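PDB 5NPY: flagellar basal body protein from Helicobacter pylori, which probably assembles into the flagellar hook, the curved tubular joint that transmits motor torque to the filament. Local coordinates for residues I195-N200 with S375-T380; A426-K431 with S457-Q462. All coordinates share one frame; numbering follows the deposited sequence.

Interaction 1: residues I195-N200 with S375-T380; sequences ISVNLN and SEYYMT. With 144 (tris-hydroxymethyl-methyl-ammonium), chain B.
Y377 lays one face of its phenol ring against the isopropyl end of L199, in the buried interior between two beta sheets of the elongated, strand-rich hook protein. Strand 192-198 belongs to a mixed four-stranded sheet and strand 370-381 to an antiparallel one; their side chains pack together without a hydrogen bond between the segments, and the closest CA atoms, those of L199 and Y377, are 8.6 Å apart. Y377 CG lies anti to the carbonyl carbon (chi1 -51°), which carries the ring across toward L199. The L199 branch makes a CH-pi contact, CD2 standing 4.0 Å from the ring centroid and 23° off its normal, displaced toward the rim. Its other methyl, CD1, meets the Y377 CD1 atom at 3.6 Å, and the two side chains cross at about a right angle. W398 and V400 of strand 396-406 add to the packing around the ring. Toward the end of strand 370-381, T380 OG1 donates to O3 of the bound tris-hydroxymethyl-methyl-ammonium over 2.9 Å; E399 also bonds this ligand. The Y377 hydroxyl has its main polar partner in T359 of strand 346-364. I195 and V197 point head-on against the Y377 side chain, I195 CD1 touching Y377 OH at 3.3 Å.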
loop_
_atom_site.group_PDB
_atom_site.type_symbol
_atom_site.label_atom_id
_atom_site.label_comp_id
_atom_site.label_asym_id
_atom_site.label_seq_id
_atom_site.Cartn_x
_atom_site.Cartn_y
_atom_site.Cartn_z
ATOM N N ILE A 195 1.289 -2.316 -1.645
ATOM C CA ILE A 195 -0.087 -1.978 -2.007
ATOM C C ILE A 195 -0.950 -3.233 -1.956
ATOM O O ILE A 195 -0.499 -4.353 -2.225
ATOM C CB ILE A 195 -0.224 -1.302 -3.392
ATOM C CG1 ILE A 195 0.250 -2.237 -4.506
ATOM C CG2 ILE A 195 0.482 0.055 -3.395
ATOM C CD1 ILE A 195 -0.055 -1.748 -5.913
ATOM N N SER A 196 -2.196 -3.035 -1.566
ATOM C CA SER A 196 -3.237 -4.036 -1.721
ATOM C C SER A 196 -4.146 -3.539 -2.834
ATOM O O SER A 196 -4.669 -2.424 -2.755
ATOM C CB SER A 196 -4.006 -4.268 -0.417
ATOM O OG SER A 196 -4.227 -3.079 0.339
ATOM N N VAL A 197 -4.285 -4.349 -3.880
ATOM C CA VAL A 197 -5.097 -4.046 -5.051
ATOM C C VAL A 197 -5.893 -5.293 -5.406
ATOM O O VAL A 197 -5.391 -6.422 -5.320
ATOM C CB VAL A 197 -4.223 -3.592 -6.249
ATOM C CG1 VAL A 197 -3.164 -4.654 -6.625
ATOM C CG2 VAL A 197 -5.055 -3.281 -7.431
ATOM N N ASN A 198 -7.134 -5.098 -5.797
ATOM C CA ASN A 198 -7.910 -6.182 -6.359
ATOM C C ASN A 198 -7.891 -6.002 -7.862
ATOM O O ASN A 198 -8.036 -4.879 -8.353
ATOM C CB ASN A 198 -9.334 -6.187 -5.808
ATOM C CG ASN A 198 -10.129 -7.337 -6.346
ATOM O OD1 ASN A 198 -9.974 -8.461 -5.861
ATOM N ND2 ASN A 198 -11.014 -7.074 -7.299
ATOM N N LEU A 199 -7.683 -7.093 -8.591
ATOM C CA LEU A 199 -7.609 -7.040 -10.048
ATOM C C LEU A 199 -8.753 -7.869 -10.610
ATOM O O LEU A 199 -8.745 -9.096 -10.500
ATOM C CB LEU A 199 -6.259 -7.544 -10.558
ATOM C CG LEU A 199 -4.970 -6.775 -10.157
ATOM C CD1 LEU A 199 -3.743 -7.492 -10.661
ATOM C CD2 LEU A 199 -4.939 -5.354 -10.654
ATOM N N ASN A 200 -9.725 -7.204 -11.195
ATOM C CA ASN A 200 -10.888 -7.902 -11.728
ATOM C C ASN A 200 -10.730 -8.064 -13.228
ATOM O O ASN A 200 -10.475 -7.074 -13.936
ATOM C CB ASN A 200 -12.171 -7.131 -11.410
ATOM C CG ASN A 200 -13.452 -7.938 -11.723
ATOM O OD1 ASN A 200 -13.642 -8.412 -12.833
ATOM N ND2 ASN A 200 -14.327 -8.076 -10.732
ATOM N N SER A 375 1.756 1.861 -11.742
ATOM C CA SER A 375 1.737 0.465 -12.154
ATOM C C SER A 375 0.634 0.293 -13.166
ATOM O O SER A 375 -0.487 0.742 -12.930
ATOM C CB SER A 375 1.475 -0.495 -10.992
ATOM O OG SER A 375 2.616 -0.653 -10.193
ATOM N N GLU A 376 0.949 -0.381 -14.264
ATOM C CA GLU A 376 -0.034 -0.801 -15.245
ATOM C C GLU A 376 -0.026 -2.324 -15.347
ATOM O O GLU A 376 1.039 -2.946 -15.369
ATOM C CB GLU A 376 0.277 -0.183 -16.582
ATOM C CG GLU A 376 0.585 1.304 -16.531
ATOM C CD GLU A 376 0.712 1.845 -17.936
ATOM O OE1 GLU A 376 1.829 2.187 -18.359
ATOM O OE2 GLU A 376 -0.310 1.837 -18.652
ATOM N N TYR A 377 -1.216 -2.913 -15.439
ATOM C CA TYR A 377 -1.431 -4.355 -15.319
ATOM C C TYR A 377 -2.064 -4.879 -16.602
ATOM O O TYR A 377 -3.051 -4.311 -17.099
ATOM C CB TYR A 377 -2.345 -4.676 -14.114
ATOM C CG TYR A 377 -1.929 -4.046 -12.774
ATOM C CD1 TYR A 377 -1.468 -4.841 -11.718
ATOM C CD2 TYR A 377 -2.016 -2.658 -12.562
ATOM C CE1 TYR A 377 -1.082 -4.275 -10.485
ATOM C CE2 TYR A 377 -1.657 -2.096 -11.343
ATOM C CZ TYR A 377 -1.175 -2.908 -10.304
ATOM O OH TYR A 377 -0.792 -2.357 -9.085
ATOM N N TYR A 378 -1.509 -5.965 -17.130
ATOM C CA TYR A 378 -2.022 -6.611 -18.329
ATOM C C TYR A 378 -2.229 -8.077 -18.002
ATOM O O TYR A 378 -1.293 -8.736 -17.539
ATOM C CB TYR A 378 -1.055 -6.455 -19.503
ATOM C CG TYR A 378 -0.582 -5.032 -19.752
ATOM C CD1 TYR A 378 0.617 -4.564 -19.220
ATOM C CD2 TYR A 378 -1.321 -4.166 -20.526
ATOM C CE1 TYR A 378 1.054 -3.254 -19.447
ATOM C CE2 TYR A 378 -0.907 -2.867 -20.746
ATOM C CZ TYR A 378 0.278 -2.419 -20.205
ATOM O OH TYR A 378 0.680 -1.131 -20.433
ATOM N N MET A 379 -3.442 -8.595 -18.239
ATOM C CA MET A 379 -3.756 -9.989 -17.905
ATOM C C MET A 379 -3.281 -10.935 -18.988
ATOM O O MET A 379 -3.544 -10.723 -20.172
ATOM C CB MET A 379 -5.246 -10.203 -17.693
ATOM C CG MET A 379 -5.563 -11.552 -17.049
ATOM S SD MET A 379 -7.323 -11.582 -16.563
ATOM C CE MET A 379 -8.028 -12.515 -17.899
ATOM N N THR A 380 -2.617 -12.006 -18.577
ATOM C CA THR A 380 -1.951 -12.885 -19.524
ATOM C C THR A 380 -2.462 -14.308 -19.485
ATOM O O THR A 380 -2.283 -15.035 -20.468
ATOM C CB THR A 380 -0.431 -12.911 -19.257
ATOM O OG1 THR A 380 -0.199 -13.342 -17.898
ATOM C CG2 THR A 380 0.178 -11.524 -19.454
HETATM C C1 144 B . 3.883 -17.157 -18.182
HETATM N N 144 B . 3.007 -16.039 -18.536
HETATM C C2 144 B . 2.780 -16.030 -19.981
HETATM O O2 144 B . 3.838 -15.468 -20.719
HETATM C C3 144 B . 3.621 -14.776 -18.141
HETATM O O3 144 B . 2.649 -13.757 -18.062
HETATM C C4 144 B . 1.686 -16.102 -17.890
HETATM O O4 144 B . 1.371 -17.220 -17.090
#

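Interaction 2: residues A426-K431 with S457-Q462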
loop_
_atom_site.group_PDB
_atom_site.type_symbol
_atom_site.label_atom_id
_atom_site.label_comp_id
_atom_site.label_asym_id
_atom_site.label_seq_id
_atom_site.Cartn_x
_atom_site.Cartn_y
_atom_site.Cartn_z
ATOM N N ALA A 426 -7.534 -21.054 -5.187
ATOM C CA ALA A 426 -8.547 -21.297 -4.158
ATOM C C ALA A 426 -8.877 -20.028 -3.367
ATOM O O ALA A 426 -9.870 -19.349 -3.653
ATOM C CB ALA A 426 -8.071 -22.400 -3.203
ATOM N N THR A 427 -8.074 -19.730 -2.340
ATOM C CA THR A 427 -8.030 -18.387 -1.780
ATOM C C THR A 427 -7.670 -17.424 -2.893
ATOM O O THR A 427 -6.878 -17.743 -3.774
ATOM C CB THR A 427 -6.956 -18.281 -0.704
ATOM O OG1 THR A 427 -5.752 -17.789 -1.317
ATOM C CG2 THR A 427 -6.676 -19.660 -0.082
ATOM N N HIS A 428 -8.211 -16.223 -2.869
ATOM C CA HIS A 428 -7.907 -15.385 -4.018
ATOM C C HIS A 428 -6.748 -14.427 -3.764
ATOM O O HIS A 428 -6.714 -13.341 -4.338
ATOM C CB HIS A 428 -9.179 -14.688 -4.472
ATOM C CG HIS A 428 -10.148 -15.653 -5.075
ATOM N ND1 HIS A 428 -10.239 -15.861 -6.435
ATOM C CD2 HIS A 428 -10.986 -16.548 -4.499
ATOM C CE1 HIS A 428 -11.135 -16.802 -6.671
ATOM N NE2 HIS A 428 -11.599 -17.239 -5.514
ATOM N N LYS A 429 -5.767 -14.843 -2.955
ATOM C CA LYS A 429 -4.646 -13.977 -2.591
ATOM C C LYS A 429 -3.601 -13.964 -3.688
ATOM O O LYS A 429 -3.357 -14.982 -4.342
ATOM C CB LYS A 429 -3.998 -14.426 -1.281
ATOM C CG LYS A 429 -4.964 -14.592 -0.093
ATOM C CD LYS A 429 -5.581 -13.267 0.369
ATOM C CE LYS A 429 -6.343 -13.452 1.671
ATOM N NZ LYS A 429 -7.145 -12.249 2.038
ATOM N N MET A 430 -2.985 -12.804 -3.885
ATOM C CA MET A 430 -1.935 -12.641 -4.883
ATOM C C MET A 430 -0.649 -13.377 -4.490
ATOM O O MET A 430 -0.258 -13.406 -3.322
ATOM C CB MET A 430 -1.625 -11.150 -5.084
ATOM C CG MET A 430 -0.715 -10.842 -6.275
ATOM S SD MET A 430 -0.033 -9.152 -6.354
ATOM C CE MET A 430 -1.320 -8.439 -7.450
ATOM N N LYS A 431 0.052 -13.886 -5.511
ATOM C CA LYS A 431 1.328 -14.601 -5.401
ATOM C C LYS A 431 2.377 -13.818 -6.182
ATOM O O LYS A 431 2.350 -13.811 -7.415
ATOM C CB LYS A 431 1.213 -16.015 -5.975
ATOM C CG LYS A 431 0.444 -17.042 -5.159
ATOM C CD LYS A 431 0.636 -18.424 -5.808
ATOM C CE LYS A 431 0.479 -19.575 -4.832
ATOM N NZ LYS A 431 1.703 -19.820 -4.027
ATOM N N SER A 457 -5.811 -9.219 -4.390
ATOM C CA SER A 457 -6.718 -10.304 -4.734
ATOM C C SER A 457 -7.175 -10.172 -6.174
ATOM O O SER A 457 -7.012 -9.128 -6.807
ATOM C CB SER A 457 -7.917 -10.339 -3.793
ATOM O OG SER A 457 -8.378 -9.023 -3.562
ATOM N N ASP A 458 -7.709 -11.279 -6.694
ATOM C CA ASP A 458 -8.417 -11.289 -7.962
ATOM C C ASP A 458 -9.891 -11.644 -7.731
ATOM O O ASP A 458 -10.432 -12.532 -8.393
ATOM C CB ASP A 458 -7.727 -12.256 -8.935
ATOM C CG ASP A 458 -7.867 -13.727 -8.525
ATOM O OD1 ASP A 458 -8.022 -14.031 -7.329
ATOM O OD2 ASP A 458 -7.841 -14.588 -9.423
ATOM N N LEU A 459 -10.546 -10.947 -6.789
ATOM C CA LEU A 459 -11.944 -11.213 -6.434
ATOM C C LEU A 459 -12.892 -10.784 -7.543
ATOM O O LEU A 459 -12.861 -9.631 -7.988
ATOM C CB LEU A 459 -12.330 -10.480 -5.145
ATOM C CG LEU A 459 -11.702 -10.932 -3.827
ATOM C CD1 LEU A 459 -12.058 -9.992 -2.654
ATOM C CD2 LEU A 459 -12.063 -12.386 -3.533
ATOM N N SER A 460 -13.766 -11.707 -7.956
ATOM C CA SER A 460 -14.668 -11.461 -9.082
ATOM C C SER A 460 -15.780 -10.481 -8.726
ATOM O O SER A 460 -16.230 -9.715 -9.586
ATOM C CB SER A 460 -15.284 -12.779 -9.562
ATOM O OG SER A 460 -14.943 -13.059 -10.911
ATOM N N TYR A 461 -16.236 -10.486 -7.471
ATOM C CA TYR A 461 -17.397 -9.694 -7.106
ATOM C C TYR A 461 -17.065 -8.219 -6.917
ATOM O O TYR A 461 -17.985 -7.403 -6.895
ATOM C CB TYR A 461 -18.053 -10.269 -5.840
ATOM C CG TYR A 461 -17.191 -10.212 -4.574
ATOM C CD1 TYR A 461 -16.446 -11.320 -4.148
ATOM C CD2 TYR A 461 -17.159 -9.067 -3.785
ATOM C CE1 TYR A 461 -15.691 -11.265 -2.976
ATOM C CE2 TYR A 461 -16.393 -8.996 -2.628
ATOM C CZ TYR A 461 -15.660 -10.090 -2.224
ATOM O OH TYR A 461 -14.910 -10.003 -1.058
ATOM N N GLN A 462 -15.785 -7.865 -6.791
ATOM C CA GLN A 462 -15.336 -6.502 -6.548
ATOM C C GLN A 462 -14.708 -5.919 -7.815
ATOM O O GLN A 462 -14.035 -6.633 -8.573
ATOM C CB GLN A 462 -14.340 -6.489 -5.370
ATOM C CG GLN A 462 -13.837 -5.121 -4.873
ATOM C CD GLN A 462 -12.876 -5.256 -3.670
ATOM O OE1 GLN A 462 -11.895 -5.997 -3.732
ATOM N NE2 GLN A 462 -13.168 -4.544 -2.576
#
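With CG of H428 anti to its carbonyl carbon (chi1 -70°) and CG of D458 turned between its own backbone N and carbonyl carbon (chi1 69°), the imidazole and the carboxylate are brought together across the two loop segments. H428 ND1 donates to D458 OD1 over 3.0 Å, a histidine-carboxylate hydrogen bond. It is noticeably bent, 141° at the hydrogen. The acceptor lies almost in the imidazole plane, at the ring edge, whereas ND1 meets OD1 from well above the carboxylate plane; the planes of the two groups are themselves inclined to each other. OD1 also presses on H428 CB, so the same oxygen meets both the ring and the carbon that carries it. A neighbouring carboxylate would be expected to stabilise a positive charge on the imidazole.

The backbones meet in a single beta bridge between K429 and S457. Strand 430-431 pairs antiparallel with strand 411-423 in the same sheet as strand 370-381, while segment 457-462 lies in the loop between strands 442-447 and 465-471. D458 N donates to H428 O over 3.3 Å, in the carbonyl plane, and S457 CA adds a CA-H...O contact to that oxygen at 3.1 Å. One carbonyl is thus gripped from two consecutive residues, while the side chain of the residue that bears it is held by the second of them. L459 crosses H428 obliquely, its CD2 methyl resting 3.8 Å from H428 CB. In 457-462 the S457 hydroxyl is hydrogen-bonded to N198 OD1, which also accepts from L459 N; in 426-431 M430 packs on F423 and V421 of strand 411-423. Close by, K429 N makes a weak hydrogen bond of 3.4 Å to T427 OG1.

Overall arrangement
After the earlier strands, between residues 87 and 185, the chain enters strand 192-198, then runs through 174 residues that include several helices and many strands before strand 370-381 returns to complete interaction 1, a long-range closure between two sheets. Interaction 2 opens later, at 426-431, and closes only 26 residues on, around a short excursion containing strands 435-439 and 442-447. The two loops follow in series and neither nest nor cross. In space, however, their centres lie about 11 Å apart and they touch: N200 ND2 meets Q462 O in a probable hydrogen bond. Strands 370-381 and 430-431 belong to the same antiparallel sheet, so the two contacts tie it to strand 192-198 and the 457-462 loop.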